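Rep protein (Adeno-associated virus - 5, PDB 1M55) probably nicks viral DNA at the replication origin as the endonuclease domain of a rolling-circle-type replication initiator. Local coordinates at residues A[45-50]-A[157-162]. Sequence-based numbering, arbitrary orientation.
Sequences LTLVEQ and KVQPEL
Gln159 holds its CG anti to its carbonyl carbon (chi1 -63°) and runs on extended, and Leu47, with CG placed likewise (chi1 -64°), meets it at an oblique angle. Two loops of the Rep nuclease domain, one leading into helix 50-71 and one into strand 162-167 of its central antiparallel sheet, are joined by apolar packing on Leu47 and Val48 and by one bridging water, a worked example of a loop contact made without a direct hydrogen bond between 45-50 and 157-162. The amide end of Gln159 lies against aliphatic carbon: NE2 is 3.7 Å from CB of Leu47 and 3.8 Å from CG2 of the buried Val48. Further back along the glutamine, its CB packs on CD1 of Leu47 at 3.8 Å. OE1 accepts from the backbone N of Asn44 while NE2 donates to the water, and having both ends held should limit rotation of the amide. Pro160, following a cis peptide bond, bends the chain here. Leu47 O accepts a hydrogen bond from NE2 of Gln163, as does Pro160 O. The water completes the join: it accepts from Gln159 NE2 at 2.9 Å, donates to Leu162 O at 2.7 Å and gives Leu47 O a second, weak bond at 2.8 Å.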
ATOM      1  N   LEU A  45       2.728   9.074  16.764  1.00 14.08           N
ATOM      2  CA  LEU A  45       2.373   7.663  16.871  1.00 14.18           C
ATOM      3  C   LEU A  45       0.968   7.395  17.399  1.00 14.09           C
ATOM      4  O   LEU A  45       0.345   6.407  17.012  1.00 14.45           O
ATOM      5  CB  LEU A  45       3.406   6.907  17.715  1.00 14.09           C
ATOM      6  CG  LEU A  45       3.339   5.371  17.694  1.00 14.68           C
ATOM      7  CD1 LEU A  45       3.591   4.845  16.286  1.00 14.25           C
ATOM      8  CD2 LEU A  45       4.363   4.794  18.654  1.00 15.53           C
ATOM      9  N   THR A  46       0.447   8.279  18.243  1.00 14.11           N
ATOM     10  CA  THR A  46      -0.890   8.079  18.798  1.00 14.86           C
ATOM     11  C   THR A  46      -1.975   8.089  17.722  1.00 14.28           C
ATOM     12  O   THR A  46      -3.057   7.541  17.930  1.00 15.57           O
ATOM     13  CB  THR A  46      -1.231   9.125  19.883  1.00 18.32           C
ATOM     14  OG1 THR A  46      -1.299  10.431  19.299  1.00 25.22           O
ATOM     15  CG2 THR A  46      -0.166   9.125  20.969  1.00 17.08           C
ATOM     16  N   LEU A  47      -1.677   8.690  16.569  1.00 13.42           N
ATOM     17  CA  LEU A  47      -2.640   8.752  15.469  1.00 13.28           C
ATOM     18  C   LEU A  47      -2.523   7.571  14.502  1.00 11.96           C
ATOM     19  O   LEU A  47      -3.296   7.459  13.550  1.00 10.87           O
ATOM     20  CB  LEU A  47      -2.497  10.072  14.705  1.00 14.18           C
ATOM     21  CG  LEU A  47      -2.811  11.338  15.508  1.00 16.93           C
ATOM     22  CD1 LEU A  47      -2.579  12.574  14.647  1.00 16.24           C
ATOM     23  CD2 LEU A  47      -4.254  11.286  16.004  1.00 19.28           C
ATOM     24  N   VAL A  48      -1.538   6.709  14.734  1.00 11.74           N
ATOM     25  CA  VAL A  48      -1.326   5.533  13.894  1.00 11.45           C
ATOM     26  C   VAL A  48      -2.080   4.351  14.510  1.00 11.07           C
ATOM     27  O   VAL A  48      -1.927   4.064  15.701  1.00 11.43           O
ATOM     28  CB  VAL A  48       0.176   5.185  13.786  1.00 11.40           C
ATOM     29  CG1 VAL A  48       0.369   3.910  12.974  1.00 11.17           C
ATOM     30  CG2 VAL A  48       0.940   6.345  13.144  1.00 11.55           C
ATOM     31  N   GLU A  49      -2.904   3.688  13.706  1.00  9.87           N
ATOM     32  CA  GLU A  49      -3.682   2.541  14.167  1.00  9.89           C
ATOM     33  C   GLU A  49      -2.835   1.283  13.973  1.00 10.22           C
ATOM     34  O   GLU A  49      -2.823   0.687  12.894  1.00  9.76           O
ATOM     35  CB  GLU A  49      -4.992   2.448  13.382  1.00 10.34           C
ATOM     36  CG  GLU A  49      -5.859   3.709  13.463  1.00 11.29           C
ATOM     37  CD  GLU A  49      -6.229   4.096  14.887  1.00 19.27           C
ATOM     38  OE1 GLU A  49      -6.352   3.202  15.753  1.00 18.00           O
ATOM     39  OE2 GLU A  49      -6.404   5.306  15.141  1.00 22.55           O
ATOM     40  N   GLN A  50      -2.157   0.866  15.039  1.00  9.87           N
ATOM     41  CA  GLN A  50      -1.255  -0.280  14.982  1.00 10.11           C
ATOM     42  C   GLN A  50      -1.792  -1.640  14.525  1.00  9.94           C
ATOM     43  O   GLN A  50      -1.127  -2.327  13.740  1.00  9.26           O
ATOM     44  CB  GLN A  50      -0.451  -0.390  16.281  1.00 10.58           C
ATOM     45  CG  GLN A  50       0.516   0.781  16.478  1.00 10.60           C
ATOM     46  CD  GLN A  50       1.356   0.663  17.741  1.00 15.25           C
ATOM     47  OE1 GLN A  50       1.898  -0.405  18.045  1.00 14.77           O
ATOM     48  NE2 GLN A  50       1.486   1.764  18.473  1.00 13.60           N
ATOM     49  N   LYS A 157      -0.712  13.994   1.816  1.00  9.88           N
ATOM     50  CA  LYS A 157      -1.558  13.469   2.887  1.00  9.52           C
ATOM     51  C   LYS A 157      -0.938  13.693   4.265  1.00  9.74           C
ATOM     52  O   LYS A 157       0.270  13.532   4.442  1.00 10.12           O
ATOM     53  CB  LYS A 157      -1.849  11.977   2.686  1.00  9.11           C
ATOM     54  CG  LYS A 157      -3.039  11.670   1.781  1.00 12.09           C
ATOM     55  CD  LYS A 157      -2.708  11.824   0.315  1.00 14.63           C
ATOM     56  CE  LYS A 157      -3.945  11.639  -0.556  1.00 12.26           C
ATOM     57  NZ  LYS A 157      -4.572  10.305  -0.386  1.00 11.65           N
ATOM     58  N   VAL A 158      -1.766  14.086   5.230  1.00  9.78           N
ATOM     59  CA  VAL A 158      -1.303  14.318   6.596  1.00  9.76           C
ATOM     60  C   VAL A 158      -2.071  13.379   7.527  1.00 10.41           C
ATOM     61  O   VAL A 158      -3.019  12.711   7.095  1.00 10.58           O
ATOM     62  CB  VAL A 158      -1.512  15.801   7.042  1.00  9.91           C
ATOM     63  CG1 VAL A 158      -0.663  16.733   6.199  1.00 10.02           C
ATOM     64  CG2 VAL A 158      -2.978  16.191   6.938  1.00 10.04           C
ATOM     65  N   GLN A 159      -1.652  13.295   8.786  1.00 11.23           N
ATOM     66  CA  GLN A 159      -2.333  12.429   9.747  1.00 11.86           C
ATOM     67  C   GLN A 159      -3.679  13.050  10.117  1.00 12.59           C
ATOM     68  O   GLN A 159      -3.810  14.275  10.142  1.00 13.65           O
ATOM     69  CB  GLN A 159      -1.472  12.242  10.996  1.00 13.15           C
ATOM     70  CG  GLN A 159      -0.148  11.552  10.723  1.00 11.93           C
ATOM     71  CD  GLN A 159       0.625  11.273  11.990  1.00 12.70           C
ATOM     72  OE1 GLN A 159       1.369  12.123  12.477  1.00 14.00           O
ATOM     73  NE2 GLN A 159       0.450  10.082  12.537  1.00 10.68           N
ATOM     74  N   PRO A 160      -4.688  12.224  10.444  1.00 12.32           N
ATOM     75  CA  PRO A 160      -4.676  10.758  10.506  1.00 11.88           C
ATOM     76  C   PRO A 160      -4.894  10.001   9.188  1.00 11.56           C
ATOM     77  O   PRO A 160      -4.847   8.768   9.181  1.00 10.89           O
ATOM     78  CB  PRO A 160      -5.790  10.460  11.502  1.00 12.01           C
ATOM     79  CG  PRO A 160      -6.797  11.505  11.158  1.00 12.48           C
ATOM     80  CD  PRO A 160      -5.952  12.753  10.994  1.00 12.46           C
ATOM     81  N   GLU A 161      -5.159  10.705   8.085  1.00 10.80           N
ATOM     82  CA  GLU A 161      -5.346  10.007   6.810  1.00 10.19           C
ATOM     83  C   GLU A 161      -4.075   9.219   6.500  1.00  9.96           C
ATOM     84  O   GLU A 161      -4.133   8.041   6.149  1.00 10.14           O
ATOM     85  CB  GLU A 161      -5.647  10.969   5.659  1.00  9.97           C
ATOM     86  CG  GLU A 161      -5.889  10.219   4.349  1.00 12.25           C
ATOM     87  CD  GLU A 161      -6.205  11.114   3.170  1.00 19.45           C
ATOM     88  OE1 GLU A 161      -6.356  12.340   3.350  1.00 17.50           O
ATOM     89  OE2 GLU A 161      -6.305  10.579   2.048  1.00 19.68           O
ATOM     90  N   LEU A 162      -2.930   9.884   6.606  1.00  9.26           N
ATOM     91  CA  LEU A 162      -1.648   9.226   6.386  1.00  9.25           C
ATOM     92  C   LEU A 162      -1.392   8.375   7.623  1.00  9.49           C
ATOM     93  O   LEU A 162      -1.423   8.882   8.747  1.00 10.10           O
ATOM     94  CB  LEU A 162      -0.522  10.256   6.238  1.00  9.25           C
ATOM     95  CG  LEU A 162       0.907   9.700   6.262  1.00  9.20           C
ATOM     96  CD1 LEU A 162       1.114   8.756   5.091  1.00  9.55           C
ATOM     97  CD2 LEU A 162       1.917  10.834   6.222  1.00 10.35           C
TER
HETATM   98  O   HOH W   1      -1.890   8.727  11.431  1.00 10.31           O